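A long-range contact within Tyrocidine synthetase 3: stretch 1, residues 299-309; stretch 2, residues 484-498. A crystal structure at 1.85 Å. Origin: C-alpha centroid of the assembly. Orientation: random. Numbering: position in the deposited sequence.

Stretch 1 (299-309) QSFAGDQCTIG
Stretch 2, residues 484-498: TSLFTRETMERFSRH

Contact between a loop that runs into a strand (299-309, strand from Gly303 to Gly309; Phe301 in the loop at phi/psi -104/-4) and a turn that leads into a helix (484-498, helical from Arg489 onward) in Tyrocidine synthetase 3. Arg489, in the first turn of the helix, makes the principal charged contact. Its CA-to-CB bond points sideways, but chi angles of 175°, 166°, -65° and -77° bring the guanidinium to the strand. There Arg489 NH2 forms a salt bridge with Asp304 OD1 (3.1 Å), and Arg489 NH1 and NH2 both donate to Gln305 O (3.2 Å each, N-H...O angles of 140° and 142°), so one carbonyl is shared by two donors. Both acceptors lie at the guanidinium edge, near its plane. Asp304 OD1 (chi1 -141°, between wells) also accepts from the backbone Gln305 N at 2.9 Å. Along the helix, Glu493 OE2 forms a long salt bridge with Arg489 NH1 (3.9 Å).

At the start of stretch 2 the backbones meet directly. Thr484 N donates to Ala302 O (3.0 Å, 165°), close to linear, and the CA atoms of Gly303 and Thr484 are 5.0 Å apart. Water 1 donates to the same carbonyl, Ala302 O (2.6 Å), accepts from Ser485 N (3.0 Å) and hydrogen-bonds Ser300 OG (2.7 Å). Water 3 joins Asp304 OD2 (2.8 Å), to which it donates, with Thr484 OG1 (2.7 Å). Water 2 hydrogen-bonds Ser485 OG (3.0 Å) and makes a weak bond from Ser300 N (3.4 Å). Ser300 (chi1 t) and Ser485 (p) also touch directly, Ser300 CB to Ser485 OG at 3.4 Å.

Strand and helix run in broadly the same direction, their axes 34° apart and 8.8 Å at closest approach; the CA atoms of Cys306 and Glu493 are 6.7 Å apart, those of Ile308 and Ser496 7.3 Å. Strand phi/psi values lie near -140/150 from Gln305 to Ile308, so side chains alternate: Cys306 and Ile308 point toward the helix, Gln305 and Thr307 away, where Gln305 NE2 donates to Thr307 OG1 (3.1 Å). Cys306 (p), buried, has the largest covered area of any residue here; its SG lies 3.9 Å from Met492 CB and 4.1 Å from Ser496 OG. Met492 (m, m, chi3 97°) starts toward the strand, but its end leads away. Ser496 (m) donates OG to Met492 O (2.9 Å) within the helix and sets its CB 3.9 Å from Ile308 CG2. Ile308 (t, t) extends the packing outward, with CD1 4.3 Å from Arg497 CG. Thr488 (p) caps the helix, its OG1 accepting from Thr491 N (3.1 Å).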

# COMPACT_ATOMS: atom_id res chain seq x y z
N GLN A 299 -19.79 -14.08 3.15
CA GLN A 299 -19.04 -13.42 2.09
C GLN A 299 -18.68 -14.40 0.97
O GLN A 299 -18.36 -15.57 1.22
CB GLN A 299 -17.79 -12.73 2.62
CG GLN A 299 -17.01 -12.03 1.51
CD GLN A 299 -16.33 -10.75 1.94
OE1 GLN A 299 -16.13 -10.50 3.13
NE2 GLN A 299 -15.97 -9.93 0.97
N SER A 300 -18.81 -13.91 -0.25
CA SER A 300 -18.49 -14.63 -1.46
C SER A 300 -17.25 -13.97 -2.03
O SER A 300 -17.18 -12.75 -2.12
CB SER A 300 -19.66 -14.52 -2.45
OG SER A 300 -19.38 -15.18 -3.66
N PHE A 301 -16.26 -14.78 -2.40
CA PHE A 301 -15.00 -14.26 -2.90
C PHE A 301 -14.84 -14.38 -4.41
O PHE A 301 -13.85 -13.91 -4.97
CB PHE A 301 -13.84 -14.94 -2.17
CG PHE A 301 -13.82 -14.63 -0.70
CD1 PHE A 301 -14.21 -15.58 0.23
CD2 PHE A 301 -13.42 -13.38 -0.26
CE1 PHE A 301 -14.19 -15.29 1.59
CE2 PHE A 301 -13.40 -13.08 1.10
CZ PHE A 301 -13.79 -14.04 2.02
N ALA A 302 -15.81 -15.02 -5.07
CA ALA A 302 -15.81 -15.12 -6.52
C ALA A 302 -15.79 -13.71 -7.11
O ALA A 302 -16.57 -12.85 -6.71
CB ALA A 302 -17.03 -15.89 -7.01
N GLY A 303 -14.88 -13.49 -8.05
CA GLY A 303 -14.70 -12.18 -8.63
C GLY A 303 -14.57 -12.21 -10.14
O GLY A 303 -14.37 -13.27 -10.75
N ASP A 304 -14.72 -11.04 -10.73
CA ASP A 304 -14.37 -10.81 -12.13
C ASP A 304 -13.88 -9.39 -12.25
O ASP A 304 -13.93 -8.63 -11.29
CB ASP A 304 -15.57 -11.02 -13.03
CG ASP A 304 -15.20 -11.71 -14.33
OD1 ASP A 304 -14.21 -11.31 -15.00
OD2 ASP A 304 -15.92 -12.67 -14.67
N GLN A 305 -13.42 -9.02 -13.44
CA GLN A 305 -12.85 -7.70 -13.67
C GLN A 305 -13.31 -7.13 -15.00
O GLN A 305 -13.60 -7.87 -15.94
CB GLN A 305 -11.32 -7.77 -13.64
CG GLN A 305 -10.64 -6.44 -13.97
CD GLN A 305 -9.14 -6.43 -13.73
OE1 GLN A 305 -8.61 -7.25 -12.96
NE2 GLN A 305 -8.45 -5.49 -14.36
N CYS A 306 -13.36 -5.80 -15.07
CA CYS A 306 -13.49 -5.09 -16.34
C CYS A 306 -12.53 -3.91 -16.34
O CYS A 306 -12.17 -3.38 -15.28
CB CYS A 306 -14.93 -4.62 -16.57
SG CYS A 306 -15.59 -3.60 -15.26
N THR A 307 -12.09 -3.52 -17.53
CA THR A 307 -11.13 -2.44 -17.69
C THR A 307 -11.55 -1.54 -18.85
O THR A 307 -12.04 -2.03 -19.86
CB THR A 307 -9.71 -2.99 -17.96
OG1 THR A 307 -9.34 -3.89 -16.91
CG2 THR A 307 -8.69 -1.85 -18.03
N ILE A 308 -11.36 -0.23 -18.69
CA ILE A 308 -11.67 0.74 -19.73
C ILE A 308 -10.65 1.87 -19.71
O ILE A 308 -10.19 2.28 -18.64
CB ILE A 308 -13.11 1.30 -19.58
CG1 ILE A 308 -13.49 2.15 -20.79
CG2 ILE A 308 -13.24 2.11 -18.30
CD1 ILE A 308 -14.99 2.37 -20.94
N GLY A 309 -10.28 2.37 -20.89
CA GLY A 309 -9.35 3.48 -21.01
C GLY A 309 -10.04 4.82 -20.82
O GLY A 309 -11.15 5.02 -21.31
N THR A 484 -18.78 -11.33 -8.05
CA THR A 484 -19.70 -11.94 -9.01
C THR A 484 -21.10 -12.16 -8.40
O THR A 484 -22.10 -12.21 -9.11
CB THR A 484 -19.13 -13.28 -9.51
OG1 THR A 484 -17.82 -13.06 -10.05
CG2 THR A 484 -20.01 -13.90 -10.58
N SER A 485 -21.15 -12.31 -7.08
CA SER A 485 -22.40 -12.54 -6.37
C SER A 485 -23.27 -11.28 -6.24
O SER A 485 -24.43 -11.39 -5.86
CB SER A 485 -22.11 -13.10 -4.98
OG SER A 485 -21.40 -12.15 -4.22
N LEU A 486 -22.71 -10.12 -6.56
CA LEU A 486 -23.40 -8.83 -6.36
C LEU A 486 -23.70 -8.06 -7.65
O LEU A 486 -24.77 -7.45 -7.76
CB LEU A 486 -22.56 -7.95 -5.44
CG LEU A 486 -22.27 -8.47 -4.03
CD1 LEU A 486 -21.47 -7.40 -3.26
CD2 LEU A 486 -23.54 -8.83 -3.29
N PHE A 487 -22.76 -8.06 -8.60
CA PHE A 487 -22.88 -7.22 -9.80
C PHE A 487 -22.70 -7.99 -11.09
O PHE A 487 -21.91 -8.94 -11.17
CB PHE A 487 -21.85 -6.08 -9.77
CG PHE A 487 -21.80 -5.34 -8.46
CD1 PHE A 487 -22.80 -4.45 -8.11
CD2 PHE A 487 -20.73 -5.52 -7.59
CE1 PHE A 487 -22.75 -3.76 -6.90
CE2 PHE A 487 -20.66 -4.83 -6.39
CZ PHE A 487 -21.68 -3.95 -6.05
N THR A 488 -23.45 -7.58 -12.12
CA THR A 488 -23.27 -8.09 -13.47
C THR A 488 -22.15 -7.30 -14.14
O THR A 488 -21.81 -6.19 -13.71
CB THR A 488 -24.56 -7.95 -14.31
OG1 THR A 488 -24.87 -6.57 -14.50
CG2 THR A 488 -25.74 -8.63 -13.62
N ARG A 489 -21.59 -7.87 -15.20
CA ARG A 489 -20.61 -7.17 -16.03
C ARG A 489 -21.18 -5.87 -16.58
O ARG A 489 -20.49 -4.85 -16.61
CB ARG A 489 -20.16 -8.06 -17.19
CG ARG A 489 -19.23 -7.38 -18.18
CD ARG A 489 -18.56 -8.38 -19.10
NE ARG A 489 -17.68 -9.27 -18.36
CZ ARG A 489 -16.46 -8.95 -17.92
NH1 ARG A 489 -15.95 -7.74 -18.16
NH2 ARG A 489 -15.74 -9.84 -17.25
N GLU A 490 -22.44 -5.91 -17.02
CA GLU A 490 -23.12 -4.74 -17.58
C GLU A 490 -23.13 -3.58 -16.58
O GLU A 490 -22.76 -2.45 -16.93
CB GLU A 490 -24.55 -5.11 -17.98
CG GLU A 490 -25.39 -3.95 -18.54
CD GLU A 490 -26.84 -4.34 -18.79
OE1 GLU A 490 -27.14 -5.55 -18.91
OE2 GLU A 490 -27.69 -3.43 -18.87
N THR A 491 -23.54 -3.86 -15.35
CA THR A 491 -23.60 -2.86 -14.28
C THR A 491 -22.24 -2.23 -13.98
O THR A 491 -22.15 -1.02 -13.73
CB THR A 491 -24.17 -3.46 -12.98
OG1 THR A 491 -25.56 -3.77 -13.17
CG2 THR A 491 -24.02 -2.49 -11.79
N MET A 492 -21.19 -3.04 -14.02
CA MET A 492 -19.85 -2.58 -13.69
C MET A 492 -19.20 -1.81 -14.84
O MET A 492 -18.47 -0.85 -14.60
CB MET A 492 -18.98 -3.76 -13.24
CG MET A 492 -19.39 -4.32 -11.89
SD MET A 492 -18.93 -3.22 -10.53
CE MET A 492 -20.45 -2.33 -10.24
N GLU A 493 -19.47 -2.23 -16.07
CA GLU A 493 -19.04 -1.44 -17.23
C GLU A 493 -19.72 -0.06 -17.23
O GLU A 493 -19.08 0.93 -17.56
CB GLU A 493 -19.30 -2.19 -18.54
CG GLU A 493 -18.34 -3.36 -18.76
CD GLU A 493 -18.65 -4.19 -20.00
OE1 GLU A 493 -19.70 -3.97 -20.64
OE2 GLU A 493 -17.82 -5.06 -20.33
N ARG A 494 -20.99 -0.00 -16.83
CA ARG A 494 -21.71 1.27 -16.72
C ARG A 494 -21.18 2.12 -15.56
O ARG A 494 -21.06 3.34 -15.69
CB ARG A 494 -23.21 1.02 -16.55
CG ARG A 494 -24.05 2.29 -16.51
CD ARG A 494 -25.54 1.99 -16.38
NE ARG A 494 -26.06 1.26 -17.54
CZ ARG A 494 -26.38 -0.04 -17.57
NH1 ARG A 494 -26.27 -0.80 -16.48
NH2 ARG A 494 -26.83 -0.57 -18.70
N PHE A 495 -20.88 1.46 -14.44
CA PHE A 495 -20.25 2.07 -13.26
C PHE A 495 -18.96 2.78 -13.65
O PHE A 495 -18.71 3.90 -13.23
CB PHE A 495 -19.98 0.95 -12.24
CG PHE A 495 -19.38 1.41 -10.93
CD1 PHE A 495 -20.17 2.03 -9.97
CD2 PHE A 495 -18.04 1.16 -10.64
CE1 PHE A 495 -19.63 2.41 -8.74
CE2 PHE A 495 -17.49 1.55 -9.42
CZ PHE A 495 -18.29 2.17 -8.47
N SER A 496 -18.15 2.11 -14.47
CA SER A 496 -16.87 2.65 -14.94
C SER A 496 -17.05 3.86 -15.86
O SER A 496 -16.35 4.86 -15.71
CB SER A 496 -16.07 1.57 -15.66
OG SER A 496 -15.87 0.45 -14.81
N ARG A 497 -17.99 3.76 -16.81
CA ARG A 497 -18.32 4.88 -17.70
C ARG A 497 -18.79 6.09 -16.90
O ARG A 497 -18.47 7.22 -17.23
CB ARG A 497 -19.40 4.49 -18.71
CG ARG A 497 -18.99 3.42 -19.72
CD ARG A 497 -19.94 3.36 -20.92
NE ARG A 497 -21.30 2.95 -20.55
CZ ARG A 497 -21.71 1.69 -20.38
NH1 ARG A 497 -20.87 0.67 -20.55
NH2 ARG A 497 -22.97 1.44 -20.04
N HIS A 498 -19.57 5.84 -15.84
CA HIS A 498 -20.04 6.90 -14.96
C HIS A 498 -18.89 7.59 -14.22
O HIS A 498 -18.93 8.80 -14.00
CB HIS A 498 -21.09 6.39 -13.98
CG HIS A 498 -22.43 6.14 -14.61
ND1 HIS A 498 -22.78 6.63 -15.85
CD2 HIS A 498 -23.52 5.48 -14.15
CE1 HIS A 498 -24.01 6.26 -16.14
NE2 HIS A 498 -24.49 5.56 -15.12
O HOH W 1 -18.80 -13.10 -5.32
O HOH W 2 -20.27 -11.21 -1.64
O HOH W 3 -17.81 -13.12 -12.70